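Uncharacterized protein YhfS (Escherichia coli, PDB 4J8L) is of unknown function but carries covalently attached pyridoxal phosphate, resembles aminotransferases in fold and may have a cysteine synthase-like activity. Local coordinates at residues A84-P89 / A210-R215; Q91-H96 / M111-I116. All coordinates share one frame; numbering follows the deposited sequence.

Interaction 1 of 2, residues A84-P89 / A210-R215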
ATOM      1  N   ALA A  84      -8.283 -12.580 -10.688  1.00 17.58           N
ATOM      2  CA  ALA A  84      -9.281 -13.222 -11.546  1.00 18.44           C
ATOM      3  C   ALA A  84      -8.970 -13.071 -13.033  1.00 20.94           C
ATOM      4  O   ALA A  84      -9.391 -13.893 -13.850  1.00 23.98           O
ATOM      5  CB  ALA A  84     -10.670 -12.691 -11.240  1.00 21.22           C
ATOM      6  N   ALA A  85      -8.227 -12.024 -13.374  1.00 18.70           N
ATOM      7  CA  ALA A  85      -7.833 -11.789 -14.756  1.00 17.43           C
ATOM      8  C   ALA A  85      -6.541 -12.521 -15.138  1.00 23.09           C
ATOM      9  O   ALA A  85      -6.214 -12.618 -16.325  1.00 26.89           O
ATOM     10  CB  ALA A  85      -7.693 -10.292 -15.009  1.00 19.70           C
ATOM     11  N   LEU A  86      -5.815 -13.042 -14.146  1.00 22.65           N
ATOM     12  CA  LEU A  86      -4.551 -13.737 -14.412  1.00 21.56           C
ATOM     13  C   LEU A  86      -4.668 -15.251 -14.347  1.00 26.73           C
ATOM     14  O   LEU A  86      -3.911 -15.976 -15.007  1.00 29.06           O
ATOM     15  CB  LEU A  86      -3.454 -13.278 -13.447  1.00 21.13           C
ATOM     16  CG  LEU A  86      -2.946 -11.848 -13.619  1.00 21.70           C
ATOM     17  CD1 LEU A  86      -1.836 -11.552 -12.628  1.00 22.50           C
ATOM     18  CD2 LEU A  86      -2.470 -11.602 -15.048  1.00 23.13           C
ATOM     19  N   LEU A  87      -5.606 -15.745 -13.552  1.00 24.27           N
ATOM     20  CA  LEU A  87      -5.780 -17.188 -13.495  1.00 32.86           C
ATOM     21  C   LEU A  87      -7.201 -17.642 -13.191  1.00 30.50           C
ATOM     22  O   LEU A  87      -8.063 -16.844 -12.814  1.00 27.93           O
ATOM     23  CB  LEU A  87      -4.747 -17.847 -12.570  1.00 39.35           C
ATOM     24  CG  LEU A  87      -4.841 -17.766 -11.050  1.00 35.94           C
ATOM     25  CD1 LEU A  87      -3.861 -18.767 -10.461  1.00 34.51           C
ATOM     26  CD2 LEU A  87      -4.523 -16.386 -10.547  1.00 32.71           C
ATOM     27  N   LYS A  88      -7.429 -18.935 -13.405  1.00 25.51           N
ATOM     28  CA  LYS A  88      -8.743 -19.547 -13.269  1.00 23.14           C
ATOM     29  C   LYS A  88      -8.840 -20.223 -11.913  1.00 26.59           C
ATOM     30  O   LYS A  88      -7.814 -20.513 -11.299  1.00 27.56           O
ATOM     31  CB  LYS A  88      -8.947 -20.587 -14.380  1.00 26.95           C
ATOM     32  CG  LYS A  88      -8.966 -19.988 -15.779  1.00 32.44           C
ATOM     33  CD  LYS A  88      -9.047 -21.069 -16.845  1.00 41.99           C
ATOM     34  CE  LYS A  88      -9.099 -20.461 -18.241  1.00 50.39           C
ATOM     35  NZ  LYS A  88      -9.181 -21.511 -19.293  1.00 56.08           N
ATOM     36  N   PRO A  89     -10.072 -20.464 -11.438  1.00 26.61           N
ATOM     37  CA  PRO A  89     -10.274 -21.201 -10.192  1.00 26.44           C
ATOM     38  C   PRO A  89      -9.555 -22.543 -10.250  1.00 26.36           C
ATOM     39  O   PRO A  89      -9.613 -23.231 -11.272  1.00 29.92           O
ATOM     40  CB  PRO A  89     -11.782 -21.444 -10.175  1.00 35.61           C
ATOM     41  CG  PRO A  89     -12.346 -20.343 -10.955  1.00 38.19           C
ATOM     42  CD  PRO A  89     -11.347 -19.995 -12.011  1.00 33.41           C
ATOM     43  N   ALA A 210      -2.675  -3.834 -20.874  1.00 20.70           N
ATOM     44  CA  ALA A 210      -4.002  -3.701 -21.464  1.00 21.52           C
ATOM     45  C   ALA A 210      -4.786  -5.013 -21.539  1.00 20.77           C
ATOM     46  O   ALA A 210      -5.997  -5.025 -21.311  1.00 22.39           O
ATOM     47  CB  ALA A 210      -3.902  -3.064 -22.857  1.00 21.47           C
ATOM     48  N   ASP A 211      -4.119  -6.117 -21.868  1.00 22.13           N
ATOM     49  CA  ASP A 211      -4.854  -7.376 -21.964  1.00 24.52           C
ATOM     50  C   ASP A 211      -5.478  -7.747 -20.610  1.00 22.40           C
ATOM     51  O   ASP A 211      -6.623  -8.190 -20.549  1.00 24.44           O
ATOM     52  CB  ASP A 211      -4.026  -8.515 -22.590  1.00 28.36           C
ATOM     53  CG  ASP A 211      -2.760  -8.853 -21.814  1.00 29.82           C
ATOM     54  OD1 ASP A 211      -2.405  -8.164 -20.844  1.00 29.78           O
ATOM     55  OD2 ASP A 211      -2.089  -9.829 -22.211  1.00 33.83           O
ATOM     56  N   VAL A 212      -4.750  -7.509 -19.528  1.00 20.55           N
ATOM     57  CA  VAL A 212      -5.299  -7.769 -18.198  1.00 20.19           C
ATOM     58  C   VAL A 212      -6.424  -6.793 -17.831  1.00 20.45           C
ATOM     59  O   VAL A 212      -7.499  -7.207 -17.390  1.00 19.67           O
ATOM     60  CB  VAL A 212      -4.216  -7.707 -17.112  1.00 19.66           C
ATOM     61  CG1 VAL A 212      -4.836  -7.977 -15.741  1.00 20.12           C
ATOM     62  CG2 VAL A 212      -3.112  -8.698 -17.423  1.00 23.05           C
ATOM     63  N   ILE A 213      -6.172  -5.499 -18.009  1.00 18.89           N
ATOM     64  CA  ILE A 213      -7.167  -4.478 -17.695  1.00 17.33           C
ATOM     65  C   ILE A 213      -8.449  -4.680 -18.505  1.00 18.57           C
ATOM     66  O   ILE A 213      -9.550  -4.528 -17.974  1.00 19.16           O
ATOM     67  CB  ILE A 213      -6.611  -3.065 -17.940  1.00 18.49           C
ATOM     68  CG1 ILE A 213      -5.383  -2.824 -17.055  1.00 19.07           C
ATOM     69  CG2 ILE A 213      -7.681  -1.990 -17.671  1.00 18.46           C
ATOM     70  CD1 ILE A 213      -5.646  -3.023 -15.569  1.00 20.17           C
ATOM     71  N   ASN A 214      -8.303  -5.029 -19.784  1.00 19.21           N
ATOM     72  CA  ASN A 214      -9.468  -5.277 -20.626  1.00 21.55           C
ATOM     73  C   ASN A 214     -10.294  -6.454 -20.104  1.00 22.45           C
ATOM     74  O   ASN A 214     -11.524  -6.418 -20.143  1.00 22.27           O
ATOM     75  CB  ASN A 214      -9.068  -5.527 -22.085  1.00 21.57           C
ATOM     76  CG  ASN A 214      -8.623  -4.266 -22.797  1.00 25.34           C
ATOM     77  OD1 ASN A 214      -8.969  -3.155 -22.397  1.00 27.81           O
ATOM     78  ND2 ASN A 214      -7.864  -4.436 -23.875  1.00 33.17           N
ATOM     79  N   ARG A 215      -9.622  -7.485 -19.598  1.00 20.72           N
ATOM     80  CA  ARG A 215     -10.347  -8.619 -19.033  1.00 19.52           C
ATOM     81  C   ARG A 215     -11.116  -8.198 -17.787  1.00 18.55           C
ATOM     82  O   ARG A 215     -12.222  -8.677 -17.532  1.00 21.28           O
ATOM     83  CB  ARG A 215      -9.413  -9.797 -18.721  1.00 21.40           C
ATOM     84  CG  ARG A 215      -8.911 -10.507 -19.976  1.00 25.71           C
ATOM     85  CD  ARG A 215      -8.407 -11.916 -19.683  1.00 31.45           C
ATOM     86  NE  ARG A 215      -7.167 -11.917 -18.916  1.00 30.41           N
ATOM     87  CZ  ARG A 215      -5.956 -11.826 -19.461  1.00 29.98           C
ATOM     88  NH1 ARG A 215      -5.827 -11.711 -20.774  1.00 29.82           N
ATOM     89  NH2 ARG A 215      -4.877 -11.838 -18.692  1.00 27.19           N
TER
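R215 has CG anti to its own carbonyl carbon, and its chain then bends at chi3 (-70°), which brings NE round to the backbone carbonyl of A85. In V212, CG1 is anti to the backbone N (chi1 180°) and CG2 is anti to the carbonyl carbon. The two methyls therefore meet different partners. The contact joins two helices of the seven-stranded mixed-sheet domain, whose strand order fits a fold type I PLP enzyme. Helix 74-86 follows strand 67-72, and helix 210-219 follows strand 203-208. These two strands are antiparallel neighbours in the sheet.

The apolar part is small. A85 points its CB at the other helix, and CB lies 3.7 Å from V212 CG1. L86 starts out away from the helix, but its branch returns: L86 CD2 is 3.8 Å from V212 CG2, the two side chains crossing at a slant. A85 CB also sits 4.1 Å from R215 CB, beside the polar part of the contact. L86 packs further on P166. On the far side of helix 210-219, I213 rests on A67 and A69.

The polar part is a side-on grip by R215 on one oxygen. NE and NH2 both donate to A85 O, which lies close to the guanidinium plane. Each bond is bent, with an N-H...O angle near 141°, as expected when two donors share an acceptor. NE lies in the carbonyl plane, on a lone pair of A85 O, while NH2 is tilted out of that plane. The carbonyl lies near the C-terminal end of helix 74-86, where the helix dipole would probably favour a positive group. One guanidinium face looks back at its own helix, with D211 O 3.6 Å above the plane. R215 NE and R215 NH2 both lie 2.8 Å from A85 O.

Interaction 2 of 2, residues Q91-H96 / M111-I116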
ATOM      1  N   GLN A  91      -6.382 -23.060 -10.165  1.00 29.31           N
ATOM      2  CA  GLN A  91      -5.034 -22.974 -10.716  1.00 29.60           C
ATOM      3  C   GLN A  91      -4.001 -22.669  -9.638  1.00 25.44           C
ATOM      4  O   GLN A  91      -4.338 -22.543  -8.464  1.00 29.68           O
ATOM      5  CB  GLN A  91      -4.968 -21.970 -11.868  1.00 28.01           C
ATOM      6  CG  GLN A  91      -5.623 -22.499 -13.130  1.00 30.09           C
ATOM      7  CD  GLN A  91      -5.258 -21.694 -14.355  1.00 31.21           C
ATOM      8  OE1 GLN A  91      -5.267 -20.464 -14.331  1.00 31.63           O
ATOM      9  NE2 GLN A  91      -4.927 -22.387 -15.434  1.00 37.11           N
ATOM     10  N   ARG A  92      -2.741 -22.567 -10.043  1.00 29.77           N
ATOM     11  CA  ARG A  92      -1.644 -22.518  -9.084  1.00 28.49           C
ATOM     12  C   ARG A  92      -1.024 -21.133  -8.989  1.00 26.93           C
ATOM     13  O   ARG A  92      -0.561 -20.572  -9.985  1.00 27.62           O
ATOM     14  CB  ARG A  92      -0.588 -23.569  -9.444  1.00 31.94           C
ATOM     15  CG  ARG A  92      -1.153 -24.981  -9.495  1.00 36.08           C
ATOM     16  CD  ARG A  92      -0.377 -25.878 -10.454  1.00 42.40           C
ATOM     17  NE  ARG A  92       0.973 -26.167  -9.982  1.00 45.53           N
ATOM     18  CZ  ARG A  92       1.250 -27.012  -8.992  1.00 55.48           C
ATOM     19  NH1 ARG A  92       0.269 -27.642  -8.358  1.00 58.93           N
ATOM     20  NH2 ARG A  92       2.509 -27.222  -8.628  1.00 55.57           N
ATOM     21  N   LEU A  93      -1.031 -20.588  -7.777  1.00 22.49           N
ATOM     22  CA  LEU A  93      -0.519 -19.244  -7.527  1.00 21.31           C
ATOM     23  C   LEU A  93       0.739 -19.302  -6.673  1.00 27.91           C
ATOM     24  O   LEU A  93       0.745 -19.902  -5.599  1.00 26.18           O
ATOM     25  CB  LEU A  93      -1.580 -18.389  -6.822  1.00 20.06           C
ATOM     26  CG  LEU A  93      -1.128 -16.984  -6.416  1.00 22.77           C
ATOM     27  CD1 LEU A  93      -0.959 -16.085  -7.649  1.00 22.12           C
ATOM     28  CD2 LEU A  93      -2.093 -16.359  -5.409  1.00 20.40           C
ATOM     29  N   LEU A  94       1.809 -18.684  -7.156  1.00 24.92           N
ATOM     30  CA  LEU A  94       3.037 -18.605  -6.379  1.00 26.71           C
ATOM     31  C   LEU A  94       2.986 -17.428  -5.397  1.00 26.71           C
ATOM     32  O   LEU A  94       2.648 -16.301  -5.774  1.00 24.36           O
ATOM     33  CB  LEU A  94       4.245 -18.461  -7.302  1.00 25.64           C
ATOM     34  CG  LEU A  94       5.598 -18.390  -6.592  1.00 27.41           C
ATOM     35  CD1 LEU A  94       6.100 -19.787  -6.253  1.00 31.58           C
ATOM     36  CD2 LEU A  94       6.622 -17.644  -7.428  1.00 29.37           C
ATOM     37  N   VAL A  95       3.313 -17.701  -4.137  1.00 21.82           N
ATOM     38  CA  VAL A  95       3.417 -16.662  -3.122  1.00 22.05           C
ATOM     39  C   VAL A  95       4.697 -16.816  -2.298  1.00 22.00           C
ATOM     40  O   VAL A  95       5.319 -17.887  -2.265  1.00 24.37           O
ATOM     41  CB  VAL A  95       2.200 -16.648  -2.151  1.00 24.19           C
ATOM     42  CG1 VAL A  95       0.918 -16.311  -2.892  1.00 25.06           C
ATOM     43  CG2 VAL A  95       2.074 -17.983  -1.443  1.00 25.70           C
ATOM     44  N   HIS A  96       5.073 -15.727  -1.636  1.00 23.76           N
ATOM     45  CA  HIS A  96       6.250 -15.689  -0.779  1.00 21.35           C
ATOM     46  C   HIS A  96       6.025 -16.499   0.501  1.00 23.86           C
ATOM     47  O   HIS A  96       4.889 -16.655   0.951  1.00 23.62           O
ATOM     48  CB  HIS A  96       6.556 -14.223  -0.454  1.00 22.35           C
ATOM     49  CG  HIS A  96       7.671 -14.016   0.526  1.00 22.18           C
ATOM     50  ND1 HIS A  96       8.862 -14.706   0.468  1.00 24.47           N
ATOM     51  CD2 HIS A  96       7.780 -13.165   1.575  1.00 23.09           C
ATOM     52  CE1 HIS A  96       9.653 -14.298   1.446  1.00 28.01           C
ATOM     53  NE2 HIS A  96       9.018 -13.363   2.132  1.00 24.51           N
HETATM   54  N   MSE A 111     -11.404 -18.639  -4.562  1.00 23.72           N
HETATM   55  CA  MSE A 111     -11.105 -19.083  -5.925  1.00 26.92           C
HETATM   56  C   MSE A 111     -10.625 -20.533  -5.974  1.00 27.59           C
HETATM   57  O   MSE A 111     -10.427 -21.086  -7.049  1.00 26.65           O
HETATM   58  CB  MSE A 111     -10.051 -18.192  -6.586  1.00 28.10           C
HETATM   59  CG  MSE A 111     -10.491 -16.773  -6.858  1.00 27.58           C
HETATM   60 SE   MSE A 111      -9.184 -15.835  -7.979  0.75 35.09          SE
HETATM   61  CE  MSE A 111      -9.387 -16.857  -9.628  1.00 45.82           C
ATOM     62  N   GLY A 112     -10.421 -21.142  -4.814  1.00 24.75           N
ATOM     63  CA  GLY A 112      -9.953 -22.515  -4.759  1.00 28.11           C
ATOM     64  C   GLY A 112      -8.574 -22.704  -5.366  1.00 31.13           C
ATOM     65  O   GLY A 112      -8.268 -23.763  -5.922  1.00 32.47           O
ATOM     66  N   LEU A 113      -7.733 -21.680  -5.255  1.00 29.22           N
ATOM     67  CA  LEU A 113      -6.390 -21.745  -5.814  1.00 27.12           C
ATOM     68  C   LEU A 113      -5.500 -22.664  -4.995  1.00 31.42           C
ATOM     69  O   LEU A 113      -5.689 -22.820  -3.790  1.00 32.03           O
ATOM     70  CB  LEU A 113      -5.759 -20.353  -5.855  1.00 23.74           C
ATOM     71  CG  LEU A 113      -6.507 -19.277  -6.637  1.00 23.83           C
ATOM     72  CD1 LEU A 113      -5.718 -17.971  -6.628  1.00 23.97           C
ATOM     73  CD2 LEU A 113      -6.759 -19.749  -8.059  1.00 27.83           C
ATOM     74  N   THR A 114      -4.526 -23.259  -5.667  1.00 30.45           N
ATOM     75  CA  THR A 114      -3.479 -24.020  -5.007  1.00 29.59           C
ATOM     76  C   THR A 114      -2.289 -23.093  -4.829  1.00 29.35           C
ATOM     77  O   THR A 114      -1.837 -22.475  -5.790  1.00 30.70           O
ATOM     78  CB  THR A 114      -3.057 -25.216  -5.862  1.00 32.77           C
ATOM     79  OG1 THR A 114      -4.153 -26.133  -5.966  1.00 37.74           O
ATOM     80  CG2 THR A 114      -1.866 -25.930  -5.238  1.00 36.36           C
ATOM     81  N   LEU A 115      -1.792 -22.976  -3.604  1.00 27.84           N
ATOM     82  CA  LEU A 115      -0.647 -22.106  -3.348  1.00 24.43           C
ATOM     83  C   LEU A 115       0.678 -22.852  -3.476  1.00 27.79           C
ATOM     84  O   LEU A 115       0.832 -23.982  -2.996  1.00 30.34           O
ATOM     85  CB  LEU A 115      -0.742 -21.460  -1.967  1.00 28.24           C
ATOM     86  CG  LEU A 115      -1.907 -20.498  -1.767  1.00 26.79           C
ATOM     87  CD1 LEU A 115      -1.806 -19.808  -0.411  1.00 29.49           C
ATOM     88  CD2 LEU A 115      -1.948 -19.474  -2.893  1.00 28.38           C
ATOM     89  N   ILE A 116       1.628 -22.210  -4.146  1.00 30.16           N
ATOM     90  CA  ILE A 116       2.998 -22.695  -4.214  1.00 28.36           C
ATOM     91  C   ILE A 116       3.847 -21.655  -3.504  1.00 31.34           C
ATOM     92  O   ILE A 116       3.819 -20.478  -3.859  1.00 29.62           O
ATOM     93  CB  ILE A 116       3.483 -22.814  -5.665  1.00 31.14           C
ATOM     94  CG1 ILE A 116       2.595 -23.774  -6.454  1.00 38.49           C
ATOM     95  CG2 ILE A 116       4.936 -23.253  -5.708  1.00 28.71           C
ATOM     96  CD1 ILE A 116       2.922 -23.818  -7.935  1.00 41.32           C
TER
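L94 and I116 meet at about a right angle. CG anti to the backbone N (chi1 -179°) sets the L94 branch beside I116, with L94 CD1 3.7 Å from I116 CG2. On the other face of the sheet L93 and L115 lie side by side, CD2 to CD2 at 4.0 Å. L113 CD1 comes to 4.2 Å from L93 CD2.

Between these two apolar layers run the parallel strands 92-96 and 114-118 of a beta-alpha-beta unit. T114 N bonds to Q91 O, L93 N to T114 O, I116 N to L93 O and V95 N to I116 O. V95 N lies 2.8 Å from I116 O. CA-H...O contacts fill in between, as from L94 CA to I116 O at 3.2 Å.

At the polar edge, R92 lays one face of its guanidinium over I116, whose CD1 is 3.5 Å from R92 NH2. T114 runs alongside the same arginine. R92 NH2 also bonds to Q133 O.

G112, with positive phi, closes helix 102-111 in a Schellman motif before strand 114-118. I108 of that helix covers L93 and L115. Helix 123-133 covers L94 and I116. Strand 114-118 is outermost in the sheet, and strand 137-141 flanks 92-96 on its other side.

Interactions 1 and 2 have centres about 15 Å apart and belong to the same mixed-sheet domain. Along the chain, interaction 2 is nested within the loop that interaction 1 closes. Helix 74-86 leads through a short connection into strand 92-96, and this connection touches interaction 2 directly. P89 CB lies 3.4 Å from M111 O. L87 O lies 3.5 Å from CE of M111, a selenomethionine. K88 O is 3.5 Å from L113 CD2. K88 N also bonds to Q91 OE1, a local link between segments 84-89 and 91-96. The cofactor is bound to K196, which lies in none of the four segments; both contacts are structural packing.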